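Local coordinates for protein Lys-gingipain W83 (Porphyromonas gingivalis, PDB 6I9A) that cleaves proteins after lysine residues as a secreted cysteine peptidase of family C25, a probable virulence factor in periodontal disease, at residues R15-A20 with A61-K66; P77-L82 with Y117-S122; I133-M138 with T266-K271; H203-V208 with K233-K238; Y290-A295 with M310-A315. All blocks are in the same frame, centred on the assembly; numbering follows the deposited sequence.

Contact 1: R15-A20 with A61-K66; sequences RMLVVA and AFIHKK
Leu17 and Val19, alternate residues of strand 15-20, meet Phe62, Ile63 and Lys66 of helix 61-66 in a contact made of carbon against carbon. The methyl-to-methylene approaches are the tightest. CD2 of Leu17 rests 3.7 Å from CB of Lys66, the two side chains crossing at about a right angle, and CD1 of Leu17 comes near Lys66 CG. On Val19 a single branch does the touching: CG2, anti to the carbonyl carbon, lies 3.8 Å from CG1 of Ile63. Ile63 divides its branches between the two strand residues, since its CG2 is 4.1 Å from Leu17 CD2.

The aromatic contacts are looser. Val19 CG2 sits near the plane of the Phe62 ring at its edge, 4.2 Å from CE2. One face of the same ring is lined from within the helix by CG of Lys66, 3.8 Å above the plane and offset toward the rim, while His45 meets the ring edge-to-face.

Backbone directions are nearly antiparallel, at 167°, with the segment axes 10.4 Å apart at closest, as expected for a helix layered on a parallel sheet in an alpha/beta fold. Lys66 spends only its aliphatic root here; its NZ is hydrogen-bonded to Asp43. With no polar bond between strand and helix, the chemistry implies that the two are held by shape and burial rather than by directional bonds.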
# COMPACT_ATOMS: atom_id res chain seq x y z
N ARG A 15 -11.23 -8.87 3.48
CA ARG A 15 -11.92 -9.20 2.24
C ARG A 15 -11.38 -8.37 1.11
O ARG A 15 -11.19 -7.15 1.28
CB ARG A 15 -13.42 -8.97 2.41
CG ARG A 15 -13.97 -9.82 3.58
CD ARG A 15 -15.46 -9.58 3.82
NE ARG A 15 -15.91 -10.11 5.12
CZ ARG A 15 -16.13 -11.38 5.38
NH1 ARG A 15 -16.00 -12.29 4.43
NH2 ARG A 15 -16.48 -11.76 6.60
N MET A 16 -11.13 -8.99 -0.04
CA MET A 16 -10.58 -8.26 -1.18
C MET A 16 -11.33 -8.65 -2.46
O MET A 16 -11.46 -9.84 -2.77
CB MET A 16 -9.08 -8.57 -1.34
CG MET A 16 -8.45 -8.03 -2.61
SD MET A 16 -6.70 -8.59 -2.72
CE MET A 16 -5.99 -7.26 -1.63
N LEU A 17 -11.83 -7.63 -3.17
CA LEU A 17 -12.44 -7.78 -4.47
C LEU A 17 -11.31 -7.55 -5.48
O LEU A 17 -10.62 -6.51 -5.41
CB LEU A 17 -13.56 -6.74 -4.63
CG LEU A 17 -14.19 -6.67 -6.00
CD1 LEU A 17 -14.87 -8.00 -6.38
CD2 LEU A 17 -15.28 -5.61 -6.03
N VAL A 18 -11.12 -8.47 -6.41
CA VAL A 18 -10.13 -8.36 -7.45
C VAL A 18 -10.81 -8.25 -8.78
O VAL A 18 -11.65 -9.11 -9.12
CB VAL A 18 -9.15 -9.57 -7.44
CG1 VAL A 18 -8.09 -9.43 -8.55
CG2 VAL A 18 -8.52 -9.77 -6.06
N VAL A 19 -10.52 -7.21 -9.56
CA VAL A 19 -11.01 -7.10 -10.95
C VAL A 19 -9.80 -7.01 -11.86
O VAL A 19 -8.97 -6.12 -11.68
CB VAL A 19 -11.92 -5.87 -11.11
CG1 VAL A 19 -12.34 -5.72 -12.58
CG2 VAL A 19 -13.13 -5.94 -10.16
N ALA A 20 -9.64 -8.02 -12.72
CA ALA A 20 -8.45 -8.17 -13.50
C ALA A 20 -8.72 -8.31 -14.97
O ALA A 20 -9.69 -8.98 -15.39
CB ALA A 20 -7.69 -9.40 -13.01
N ALA A 61 -19.97 -0.27 -12.43
CA ALA A 61 -21.25 -0.71 -11.91
C ALA A 61 -21.09 -2.07 -11.19
O ALA A 61 -21.71 -2.28 -10.15
CB ALA A 61 -22.27 -0.82 -13.03
N PHE A 62 -20.26 -2.96 -11.74
CA PHE A 62 -19.98 -4.27 -11.14
C PHE A 62 -19.38 -4.10 -9.75
O PHE A 62 -19.81 -4.72 -8.78
CB PHE A 62 -19.05 -5.05 -12.07
CG PHE A 62 -18.61 -6.37 -11.45
CD1 PHE A 62 -19.48 -7.45 -11.40
CD2 PHE A 62 -17.37 -6.48 -10.81
CE1 PHE A 62 -19.07 -8.67 -10.83
CE2 PHE A 62 -16.99 -7.67 -10.20
CZ PHE A 62 -17.83 -8.75 -10.22
N ILE A 63 -18.36 -3.24 -9.66
CA ILE A 63 -17.67 -3.06 -8.38
C ILE A 63 -18.60 -2.46 -7.34
O ILE A 63 -18.63 -2.88 -6.17
CB ILE A 63 -16.43 -2.18 -8.59
CG1 ILE A 63 -15.36 -2.97 -9.42
CG2 ILE A 63 -15.87 -1.71 -7.23
CD1 ILE A 63 -14.25 -2.04 -9.94
N HIS A 64 -19.37 -1.42 -7.76
CA HIS A 64 -20.28 -0.76 -6.81
C HIS A 64 -21.31 -1.75 -6.26
O HIS A 64 -21.63 -1.73 -5.08
CB HIS A 64 -20.94 0.45 -7.46
CG HIS A 64 -20.03 1.61 -7.68
ND1 HIS A 64 -20.55 2.85 -7.96
CD2 HIS A 64 -18.68 1.70 -7.58
CE1 HIS A 64 -19.51 3.68 -8.09
NE2 HIS A 64 -18.36 3.02 -7.89
N LYS A 65 -21.84 -2.62 -7.16
CA LYS A 65 -22.84 -3.59 -6.72
C LYS A 65 -22.19 -4.61 -5.77
O LYS A 65 -22.78 -4.95 -4.74
CB LYS A 65 -23.47 -4.25 -7.93
CG LYS A 65 -24.50 -5.32 -7.57
CD LYS A 65 -25.14 -5.93 -8.82
CE LYS A 65 -26.48 -6.59 -8.54
NZ LYS A 65 -26.44 -7.56 -7.42
N LYS A 66 -20.96 -5.05 -6.07
CA LYS A 66 -20.28 -5.95 -5.15
C LYS A 66 -20.09 -5.31 -3.78
O LYS A 66 -20.26 -5.97 -2.76
CB LYS A 66 -18.90 -6.35 -5.68
CG LYS A 66 -18.92 -7.43 -6.74
CD LYS A 66 -19.28 -8.77 -6.08
CE LYS A 66 -19.34 -9.92 -7.05
NZ LYS A 66 -19.38 -11.20 -6.27

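Contact 2: P77-L82 with Y117-S122; sequences PVFLAL and YTFRMS
Phe79 and Tyr117 start side by side on neighbouring strands, yet their rings are turned 42° apart with centroids 5.9 Å apart, and their side chains come closest where Phe79 CD1 lies 3.6 Å from Tyr117 CB. On the same sheet face, Phe119 leans across the neighbouring strand. Its CG lies between the backbone N and the carbonyl carbon (chi1 58°), which starts the ring toward Ala81. The ring then roofs that residue: Ala81 CA makes a CH-pi contact 4.2 Å from the ring centroid, and Ala81 CB is 3.5 Å from Phe119 CZ. Phe79 CD1 approaches the Phe119 ring in its plane, at the edge. On the other face Leu80 and Thr118 point the same way, Thr118 OG1 3.6 Å from Leu80 CB, and Arg120 turns its guanidinium to Asp102.

Five backbone hydrogen bonds alternate between the strands, from Tyr117 N to Val78 O (2.9 Å) through to Met121 N to Leu82 O (2.8 Å). In-register parallel pairing, with Tyr117-Met121 as an outermost strand, is typical of the four-stranded parallel sheet of this alpha/beta subdomain.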
# COMPACT_ATOMS: atom_id res chain seq x y z
N PRO A 77 -16.15 -5.62 1.05
CA PRO A 77 -14.71 -5.67 0.70
C PRO A 77 -13.97 -4.56 1.44
O PRO A 77 -14.47 -3.44 1.56
CB PRO A 77 -14.70 -5.44 -0.81
CG PRO A 77 -16.15 -5.68 -1.29
CD PRO A 77 -16.99 -5.31 -0.13
N VAL A 78 -12.75 -4.88 1.91
CA VAL A 78 -11.80 -3.92 2.48
C VAL A 78 -10.95 -3.33 1.33
O VAL A 78 -10.75 -2.12 1.27
CB VAL A 78 -10.92 -4.66 3.53
CG1 VAL A 78 -9.80 -3.72 4.00
CG2 VAL A 78 -11.81 -5.14 4.72
N PHE A 79 -10.40 -4.21 0.51
CA PHE A 79 -9.56 -3.85 -0.60
C PHE A 79 -10.23 -4.08 -1.93
O PHE A 79 -10.99 -5.05 -2.11
CB PHE A 79 -8.27 -4.70 -0.64
CG PHE A 79 -7.33 -4.43 0.52
CD1 PHE A 79 -6.49 -3.31 0.52
CD2 PHE A 79 -7.28 -5.30 1.62
CE1 PHE A 79 -5.63 -3.08 1.60
CE2 PHE A 79 -6.42 -5.06 2.68
CZ PHE A 79 -5.65 -3.92 2.68
N LEU A 80 -9.86 -3.24 -2.89
CA LEU A 80 -10.17 -3.37 -4.30
C LEU A 80 -8.85 -3.41 -5.06
O LEU A 80 -8.15 -2.42 -5.09
CB LEU A 80 -11.08 -2.22 -4.78
CG LEU A 80 -11.30 -2.15 -6.28
CD1 LEU A 80 -12.07 -3.39 -6.80
CD2 LEU A 80 -12.07 -0.87 -6.65
N ALA A 81 -8.54 -4.57 -5.67
CA ALA A 81 -7.34 -4.74 -6.47
C ALA A 81 -7.69 -4.71 -7.94
O ALA A 81 -8.46 -5.54 -8.42
CB ALA A 81 -6.68 -6.07 -6.13
N LEU A 82 -7.19 -3.72 -8.66
CA LEU A 82 -7.36 -3.58 -10.11
C LEU A 82 -6.11 -4.11 -10.75
O LEU A 82 -5.00 -3.67 -10.42
CB LEU A 82 -7.59 -2.10 -10.49
CG LEU A 82 -8.71 -1.40 -9.74
CD1 LEU A 82 -8.75 0.09 -10.12
CD2 LEU A 82 -10.08 -2.08 -10.07
N TYR A 117 -10.03 0.36 0.05
CA TYR A 117 -8.65 0.69 -0.28
C TYR A 117 -8.32 0.13 -1.64
O TYR A 117 -8.35 -1.11 -1.82
CB TYR A 117 -7.72 0.04 0.74
CG TYR A 117 -7.55 0.76 2.06
CD1 TYR A 117 -7.71 2.15 2.17
CD2 TYR A 117 -7.09 0.08 3.19
CE1 TYR A 117 -7.44 2.82 3.36
CE2 TYR A 117 -6.83 0.74 4.39
CZ TYR A 117 -6.99 2.11 4.46
OH TYR A 117 -6.74 2.79 5.63
N THR A 118 -8.06 0.99 -2.61
CA THR A 118 -7.88 0.61 -3.99
C THR A 118 -6.47 0.76 -4.43
O THR A 118 -5.81 1.79 -4.15
CB THR A 118 -8.82 1.50 -4.84
OG1 THR A 118 -10.17 1.25 -4.38
CG2 THR A 118 -8.76 1.20 -6.32
N PHE A 119 -5.98 -0.21 -5.18
CA PHE A 119 -4.64 -0.15 -5.76
C PHE A 119 -4.70 -0.79 -7.12
O PHE A 119 -5.59 -1.60 -7.40
CB PHE A 119 -3.58 -0.79 -4.85
CG PHE A 119 -3.87 -2.24 -4.51
CD1 PHE A 119 -3.38 -3.26 -5.33
CD2 PHE A 119 -4.54 -2.59 -3.33
CE1 PHE A 119 -3.57 -4.59 -4.98
CE2 PHE A 119 -4.76 -3.92 -3.02
CZ PHE A 119 -4.26 -4.91 -3.83
N ARG A 120 -3.71 -0.48 -7.95
CA ARG A 120 -3.65 -0.97 -9.31
C ARG A 120 -2.32 -1.64 -9.58
O ARG A 120 -1.27 -1.01 -9.52
CB ARG A 120 -3.92 0.16 -10.33
CG ARG A 120 -3.75 -0.26 -11.79
CD ARG A 120 -3.93 0.90 -12.74
NE ARG A 120 -5.31 1.38 -12.82
CZ ARG A 120 -6.10 1.20 -13.88
NH1 ARG A 120 -5.72 0.36 -14.88
NH2 ARG A 120 -7.26 1.80 -13.95
N MET A 121 -2.37 -2.95 -9.88
CA MET A 121 -1.23 -3.73 -10.33
C MET A 121 -1.19 -3.52 -11.83
O MET A 121 -1.77 -4.30 -12.59
CB MET A 121 -1.43 -5.20 -9.94
CG MET A 121 -1.70 -5.41 -8.45
SD MET A 121 -0.18 -5.48 -7.49
CE MET A 121 0.13 -7.11 -7.73
N SER A 122 -0.58 -2.42 -12.27
CA SER A 122 -0.58 -2.07 -13.70
C SER A 122 0.54 -2.80 -14.42
O SER A 122 1.74 -2.61 -14.09
CB SER A 122 -0.42 -0.56 -13.87
OG SER A 122 -0.40 -0.36 -15.28

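Contact 3: I133-M138 with T266-K271; sequences IDKVLM and TRVKEK
Lys135 of helix 126-141 reaches into the turn that follows helix 261-267, where its ammonium gathers carbonyl groups from the end of the helix and the turn beyond it. Its NZ donates to Val268 O at 2.8 Å, in the carbonyl plane, to Thr266 O at 2.8 Å, from well above that carbonyl's plane, and to Lys271 O at 2.9 Å, nearly along the C=O axis. Ala273 O is a further partner, so the buried ammonium is ringed by main-chain oxygens whose partial charges probably steady it. The chain bends at chi3 (-78°), which sets CE toward the Thr266 and Val268 carbonyls.

This turn leads from helix 261-267, which carries the calcium ligand Glu263, into strand 273-279 of the mixed sheet; Lys135 thus joins a helix that follows the four-stranded parallel sheet to the turn leading into the mixed one. Nearer the solvent, Asp134 and Lys269 meet through a water that donates to Asp134 OD2 (2.7 Å) and accepts from Lys269 NZ (2.8 Å). Lys271 NZ, meanwhile, bonds back to Lys269 O at 2.8 Å.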
# COMPACT_ATOMS: atom_id res chain seq x y z
N ILE A 133 4.54 -9.31 -8.69
CA ILE A 133 4.17 -10.32 -7.69
C ILE A 133 5.39 -10.92 -7.01
O ILE A 133 5.38 -11.15 -5.80
CB ILE A 133 3.33 -11.42 -8.39
CG1 ILE A 133 1.99 -10.82 -8.80
CG2 ILE A 133 3.17 -12.67 -7.49
CD1 ILE A 133 1.19 -11.72 -9.75
N ASP A 134 6.46 -11.20 -7.79
CA ASP A 134 7.64 -11.84 -7.15
C ASP A 134 8.25 -10.94 -6.08
O ASP A 134 8.75 -11.40 -5.04
CB ASP A 134 8.66 -12.17 -8.21
CG ASP A 134 8.25 -13.32 -9.11
OD1 ASP A 134 7.33 -14.11 -8.73
OD2 ASP A 134 8.86 -13.48 -10.18
N LYS A 135 8.22 -9.62 -6.31
CA LYS A 135 8.75 -8.69 -5.29
C LYS A 135 7.87 -8.66 -4.06
O LYS A 135 8.32 -8.66 -2.93
CB LYS A 135 8.91 -7.29 -5.88
CG LYS A 135 10.04 -7.27 -6.95
CD LYS A 135 10.29 -5.86 -7.53
CE LYS A 135 9.24 -5.49 -8.53
NZ LYS A 135 9.52 -4.12 -9.12
N VAL A 136 6.54 -8.62 -4.29
CA VAL A 136 5.58 -8.65 -3.16
C VAL A 136 5.75 -9.91 -2.33
O VAL A 136 5.80 -9.84 -1.11
CB VAL A 136 4.13 -8.54 -3.69
CG1 VAL A 136 3.14 -8.81 -2.57
CG2 VAL A 136 3.92 -7.18 -4.34
N LEU A 137 5.87 -11.07 -2.99
CA LEU A 137 5.98 -12.35 -2.28
C LEU A 137 7.26 -12.39 -1.44
O LEU A 137 7.23 -12.82 -0.28
CB LEU A 137 5.98 -13.52 -3.29
CG LEU A 137 4.65 -13.78 -4.00
CD1 LEU A 137 4.79 -14.87 -5.05
CD2 LEU A 137 3.60 -14.23 -2.97
N MET A 138 8.38 -11.94 -2.02
CA MET A 138 9.62 -11.97 -1.24
C MET A 138 9.52 -11.05 -0.04
O MET A 138 9.93 -11.38 1.08
CB MET A 138 10.80 -11.56 -2.11
CG MET A 138 12.06 -11.41 -1.27
SD MET A 138 13.61 -11.44 -2.18
CE MET A 138 13.70 -13.23 -2.55
N THR A 266 7.40 -0.25 -10.42
CA THR A 266 6.82 -1.48 -9.94
C THR A 266 6.99 -2.61 -10.95
O THR A 266 7.18 -3.75 -10.54
CB THR A 266 5.37 -1.27 -9.54
OG1 THR A 266 4.62 -0.64 -10.61
CG2 THR A 266 5.26 -0.48 -8.29
N ARG A 267 6.94 -2.33 -12.27
CA ARG A 267 7.06 -3.39 -13.30
C ARG A 267 8.47 -3.96 -13.42
O ARG A 267 8.60 -5.08 -13.90
CB ARG A 267 6.66 -2.85 -14.67
CG ARG A 267 5.19 -2.53 -14.79
CD ARG A 267 4.92 -1.82 -16.09
NE ARG A 267 3.48 -1.60 -16.20
CZ ARG A 267 2.87 -1.17 -17.31
NH1 ARG A 267 3.58 -0.83 -18.38
NH2 ARG A 267 1.55 -1.02 -17.32
N VAL A 268 9.53 -3.21 -13.08
CA VAL A 268 10.89 -3.69 -13.36
C VAL A 268 11.18 -4.97 -12.58
O VAL A 268 10.80 -5.15 -11.41
CB VAL A 268 11.95 -2.60 -13.13
CG1 VAL A 268 11.96 -1.58 -14.26
CG2 VAL A 268 11.80 -1.92 -11.77
N LYS A 269 11.92 -5.89 -13.26
CA LYS A 269 12.16 -7.22 -12.73
C LYS A 269 13.28 -7.27 -11.70
O LYS A 269 14.39 -6.83 -12.00
CB LYS A 269 12.52 -8.18 -13.89
CG LYS A 269 12.64 -9.63 -13.39
CD LYS A 269 12.71 -10.62 -14.57
CE LYS A 269 12.49 -12.07 -14.13
NZ LYS A 269 11.05 -12.38 -13.69
N GLU A 270 13.01 -7.82 -10.52
CA GLU A 270 14.04 -8.05 -9.49
C GLU A 270 14.84 -6.79 -9.19
O GLU A 270 16.03 -6.84 -8.88
CB GLU A 270 14.96 -9.23 -9.89
CG GLU A 270 14.18 -10.56 -9.91
CD GLU A 270 14.96 -11.77 -10.39
OE1 GLU A 270 16.08 -11.60 -10.89
OE2 GLU A 270 14.43 -12.89 -10.24
N LYS A 271 14.14 -5.66 -9.20
CA LYS A 271 14.71 -4.36 -8.82
C LYS A 271 13.53 -3.43 -8.58
O LYS A 271 12.39 -3.79 -8.85
CB LYS A 271 15.68 -3.88 -9.91
CG LYS A 271 14.96 -3.51 -11.21
CD LYS A 271 15.89 -3.17 -12.40
CE LYS A 271 16.73 -4.33 -12.91
NZ LYS A 271 15.93 -5.31 -13.71
O HOH W 1 10.78 -11.82 -10.98

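Contact 4: H203-V208 with K233-K238; sequences HLNTGV and KALTNK
Asn205, near the end of helix 202-206, uses its side-chain carbonyl to receive a backbone N-H from a loop: Thr236 N donates to Asn205 OD1 at 2.8 Å, with an N-H...O angle of 150°. The donor stands above the amide's carbonyl plane, 35° out of it. The same oxygen is crowded by carbon from the loop, with Leu235 CD2 3.3 Å away, while Thr236 OG1 comes within 3.3 Å of Asn205 CB as the two side chains cross obliquely. At the other end of the amide, Asn205 ND2 bonds to a glycerol, probably from the crystallisation liquor.

Beside this polar grip lies a hydrocarbon one, in which Leu235 CD2 also packs on CB of Leu204 at 3.7 Å. Separately, CB of Asn237 makes a carbon-to-oxygen approach of 3.1 Å to Leu204 O. The Asn237 amide bonds through ND2 to Lys240 O and through OD1 to Gly272 N, and the residue centres an inverse gamma turn. A water donates to Asn205 O and to Thr236 O, though other acceptors compete for its protons.

Gly207, with a positive phi, leaves helical geometry and turns the chain toward strand 210-214. The contact thus joins the helix end before strand 210-214 to the loop before strand 242-247, the two strands being neighbours in the mixed sheet. Its chemistry implies a partly buried join in which one amide oxygen supplies direction, leucine carbon supplies packing and a water probably bridges the backbone carbonyls.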
# COMPACT_ATOMS: atom_id res chain seq x y z
N HIS A 203 21.71 4.73 -3.14
CA HIS A 203 21.14 3.98 -2.01
C HIS A 203 19.96 3.10 -2.45
O HIS A 203 19.68 2.10 -1.79
CB HIS A 203 20.72 4.96 -0.90
CG HIS A 203 21.81 5.93 -0.57
ND1 HIS A 203 23.03 5.52 -0.07
CD2 HIS A 203 21.82 7.28 -0.68
CE1 HIS A 203 23.74 6.63 0.10
NE2 HIS A 203 23.05 7.71 -0.26
N LEU A 204 19.32 3.42 -3.58
CA LEU A 204 18.27 2.53 -4.07
C LEU A 204 18.84 1.21 -4.53
O LEU A 204 18.17 0.18 -4.44
CB LEU A 204 17.56 3.17 -5.27
CG LEU A 204 16.79 4.48 -4.99
CD1 LEU A 204 16.13 4.94 -6.27
CD2 LEU A 204 15.73 4.30 -3.88
N ASN A 205 20.11 1.21 -4.97
CA ASN A 205 20.78 -0.01 -5.39
C ASN A 205 21.27 -0.81 -4.22
O ASN A 205 21.12 -2.04 -4.18
CB ASN A 205 21.97 0.35 -6.27
CG ASN A 205 21.59 0.89 -7.60
OD1 ASN A 205 20.65 0.41 -8.24
ND2 ASN A 205 22.31 1.90 -8.03
N THR A 206 21.90 -0.15 -3.23
CA THR A 206 22.52 -0.88 -2.13
C THR A 206 21.48 -1.41 -1.16
O THR A 206 21.72 -2.45 -0.53
CB THR A 206 23.57 -0.04 -1.41
OG1 THR A 206 22.93 1.13 -0.92
CG2 THR A 206 24.74 0.35 -2.32
N GLY A 207 20.36 -0.72 -1.03
CA GLY A 207 19.23 -1.24 -0.27
C GLY A 207 18.63 -0.24 0.68
O GLY A 207 19.27 0.23 1.62
N VAL A 208 17.34 0.03 0.43
CA VAL A 208 16.50 0.79 1.35
C VAL A 208 15.12 0.14 1.34
O VAL A 208 14.70 -0.45 0.34
CB VAL A 208 16.37 2.29 0.99
CG1 VAL A 208 17.70 3.02 1.19
CG2 VAL A 208 15.83 2.48 -0.43
N LYS A 233 15.25 1.21 -14.80
CA LYS A 233 15.47 -0.09 -15.43
C LYS A 233 16.88 -0.63 -15.17
O LYS A 233 17.13 -1.83 -15.37
CB LYS A 233 15.20 0.04 -16.93
CG LYS A 233 13.71 0.29 -17.22
CD LYS A 233 13.51 0.69 -18.68
CE LYS A 233 12.06 1.15 -18.91
NZ LYS A 233 11.82 1.51 -20.35
N ALA A 234 17.81 0.25 -14.77
CA ALA A 234 19.20 -0.11 -14.49
C ALA A 234 19.49 -0.25 -12.99
O ALA A 234 20.64 -0.47 -12.64
CB ALA A 234 20.11 0.96 -15.09
N LEU A 235 18.46 -0.18 -12.09
CA LEU A 235 18.68 -0.44 -10.67
C LEU A 235 19.21 -1.87 -10.46
O LEU A 235 18.96 -2.77 -11.27
CB LEU A 235 17.37 -0.25 -9.89
CG LEU A 235 16.92 1.20 -9.76
CD1 LEU A 235 15.49 1.21 -9.20
CD2 LEU A 235 17.83 1.97 -8.78
N THR A 236 19.92 -2.07 -9.35
CA THR A 236 20.55 -3.36 -9.09
C THR A 236 20.12 -3.94 -7.76
O THR A 236 20.78 -4.86 -7.24
CB THR A 236 22.11 -3.18 -9.10
OG1 THR A 236 22.45 -2.37 -7.99
CG2 THR A 236 22.63 -2.59 -10.39
N ASN A 237 18.99 -3.47 -7.16
CA ASN A 237 18.58 -3.87 -5.82
C ASN A 237 17.83 -5.21 -5.79
O ASN A 237 16.73 -5.33 -5.24
CB ASN A 237 17.71 -2.77 -5.17
CG ASN A 237 16.46 -2.39 -5.92
OD1 ASN A 237 16.49 -2.11 -7.12
ND2 ASN A 237 15.32 -2.42 -5.23
N LYS A 238 18.46 -6.24 -6.37
CA LYS A 238 17.89 -7.57 -6.33
C LYS A 238 17.68 -7.95 -4.88
O LYS A 238 18.55 -7.74 -4.03
CB LYS A 238 18.78 -8.58 -7.08
CG LYS A 238 18.24 -10.03 -7.01
CD LYS A 238 19.02 -10.98 -7.91
CE LYS A 238 18.66 -12.42 -7.61
NZ LYS A 238 19.43 -13.37 -8.45
O HOH W 2 22.56 -4.35 -5.00

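Contact 5: Y290-A295 with M310-A315; sequences YWSVGA and MGSYDA. With NA (sodium ion), chain F; NA (sodium ion), chain E.
Val293 O and Asp314 OD2 converge on one sodium ion, at 2.3 Å and 2.4 Å. A water and three protein atoms, Tyr174 OH, Thr308 OG1 and Ser309 O, complete its shell. The two oxygens within this contact are 3.3 Å apart, a closeness the shared cation makes tolerable. Asp314 OD2 is also gripped on its anti side by Gly311 N at 3.0 Å, so the loop ahead of the helix helps to position the metal ligand.

Gly311 is the N-cap residue of helix 312-317, and the end of helix 285-293 abuts it. Carbonyls at the C-terminal end of one helix thereby take up N-H groups from the first turn of the next: Ser312 N donates to Trp291 O at 2.8 Å, in the carbonyl plane, and Tyr313 N to Ser292 O at 3.2 Å. Both glycines fit this close abutment. A CB on Gly311 would collide with the backbone of residues 292-294, and one on Gly294, whose phi is positive, would clash with the sodium.

Further out, CB of Ser292 lies over one face of the Tyr313 ring, 4.2 Å from its centroid, in a CH-pi contact. In one of its two conformers Ser312 has OG set between the backbone N and the carbonyl carbon (chi1 68°), near CE3 of Trp291. Beyond them, helix 163-178 packs on Ser292 and Tyr313. Ala315 O belongs to a second sodium site, with Thr316, Leu318, Ser321, Tyr322 and Asn323.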
# COMPACT_ATOMS: atom_id res chain seq x y z
N TYR A 290 1.00 19.12 4.18
CA TYR A 290 0.08 18.55 5.16
C TYR A 290 -0.01 17.04 5.02
O TYR A 290 -0.06 16.32 6.03
CB TYR A 290 -1.36 19.13 5.00
CG TYR A 290 -1.39 20.65 4.94
CD1 TYR A 290 -0.70 21.41 5.87
CD2 TYR A 290 -2.16 21.31 3.99
CE1 TYR A 290 -0.71 22.80 5.81
CE2 TYR A 290 -2.20 22.69 3.93
CZ TYR A 290 -1.48 23.43 4.85
OH TYR A 290 -1.52 24.81 4.77
N TRP A 291 -0.01 16.56 3.76
CA TRP A 291 -0.08 15.12 3.49
C TRP A 291 0.94 14.35 4.29
O TRP A 291 0.63 13.38 4.96
CB TRP A 291 0.11 14.93 1.99
CG TRP A 291 -0.30 13.62 1.39
CD1 TRP A 291 -1.45 13.41 0.69
CD2 TRP A 291 0.47 12.41 1.29
NE1 TRP A 291 -1.45 12.14 0.16
CE2 TRP A 291 -0.27 11.51 0.49
CE3 TRP A 291 1.73 12.01 1.76
CZ2 TRP A 291 0.21 10.26 0.12
CZ3 TRP A 291 2.17 10.72 1.46
CH2 TRP A 291 1.43 9.87 0.62
N SER A 292 2.20 14.83 4.28
CA SER A 292 3.26 14.13 5.00
C SER A 292 3.32 14.40 6.47
O SER A 292 3.55 13.47 7.25
CB SER A 292 4.64 14.43 4.42
OG SER A 292 4.76 13.95 3.09
N VAL A 293 3.17 15.68 6.91
CA VAL A 293 3.41 16.08 8.29
C VAL A 293 2.16 16.16 9.16
O VAL A 293 2.23 15.97 10.38
CB VAL A 293 4.08 17.47 8.22
CG1 VAL A 293 4.08 18.20 9.55
CG2 VAL A 293 5.50 17.35 7.68
N GLY A 294 1.03 16.52 8.52
CA GLY A 294 -0.22 16.81 9.23
C GLY A 294 -0.64 18.23 8.93
O GLY A 294 0.14 19.08 8.48
N ALA A 295 -1.94 18.48 9.15
CA ALA A 295 -2.44 19.86 9.05
C ALA A 295 -1.86 20.73 10.17
O ALA A 295 -1.29 20.24 11.16
CB ALA A 295 -3.96 19.87 9.12
N MET A 310 -2.53 14.55 12.49
CA MET A 310 -1.88 13.35 11.99
C MET A 310 -1.66 13.41 10.46
O MET A 310 -2.60 13.59 9.67
CB MET A 310 -2.76 12.14 12.32
CG MET A 310 -2.05 10.82 12.00
SD MET A 310 -3.09 9.34 12.08
CE MET A 310 -4.11 9.57 10.61
N GLY A 311 -0.42 13.21 10.03
CA GLY A 311 -0.12 13.09 8.61
C GLY A 311 0.31 11.68 8.28
O GLY A 311 0.19 10.75 9.09
N SER A 312 0.78 11.50 7.04
CA SER A 312 1.13 10.16 6.57
C SER A 312 2.27 9.54 7.38
O SER A 312 2.21 8.35 7.72
CB SER A 312 1.47 10.17 5.09
OG SER A 312 2.69 10.87 4.88
N TYR A 313 3.30 10.31 7.72
CA TYR A 313 4.39 9.74 8.54
C TYR A 313 3.87 9.29 9.92
O TYR A 313 4.15 8.18 10.38
CB TYR A 313 5.53 10.74 8.76
CG TYR A 313 6.31 11.23 7.55
CD1 TYR A 313 6.61 10.40 6.48
CD2 TYR A 313 6.82 12.52 7.53
CE1 TYR A 313 7.42 10.84 5.43
CE2 TYR A 313 7.64 12.95 6.50
CZ TYR A 313 7.94 12.11 5.46
OH TYR A 313 8.78 12.58 4.49
N ASP A 314 3.07 10.15 10.55
CA ASP A 314 2.52 9.84 11.87
C ASP A 314 1.70 8.56 11.82
O ASP A 314 1.83 7.68 12.69
CB ASP A 314 1.61 10.96 12.39
CG ASP A 314 2.23 12.32 12.59
OD1 ASP A 314 3.37 12.39 13.14
OD2 ASP A 314 1.58 13.33 12.21
N ALA A 315 0.84 8.42 10.78
CA ALA A 315 -0.03 7.27 10.71
C ALA A 315 0.79 6.02 10.48
O ALA A 315 0.52 4.98 11.13
CB ALA A 315 -1.00 7.49 9.55
NA NA F . 1.69 15.63 12.63
NA NA E . 0.82 2.35 11.40
O HOH W 3 0.89 15.22 14.91

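Overall arrangement
Contacts 1, 2 and 5 are buried, whereas contacts 3 and 4 are only partly so. Contacts 1 and 2 share the four-stranded parallel sheet: strands 14-20 and 79-83 are neighbours, one supporting a helix through carbon packing, the other pairing by backbone bonds. Contact 3 touches contact 2 where Ser122 OG meets Arg267 NH2, and it adjoins contact 4 through Lys271, which packs against Leu235 and Asn237. These two more exposed contacts rely on polar side chains and water: an ammonium held by main-chain carbonyls in contact 3, an amide oxygen taking a backbone N-H in contact 4. Contact 5 stands apart, touching none of the others; burial there accompanies metal coordination and helix-end bonding rather than apolar packing alone.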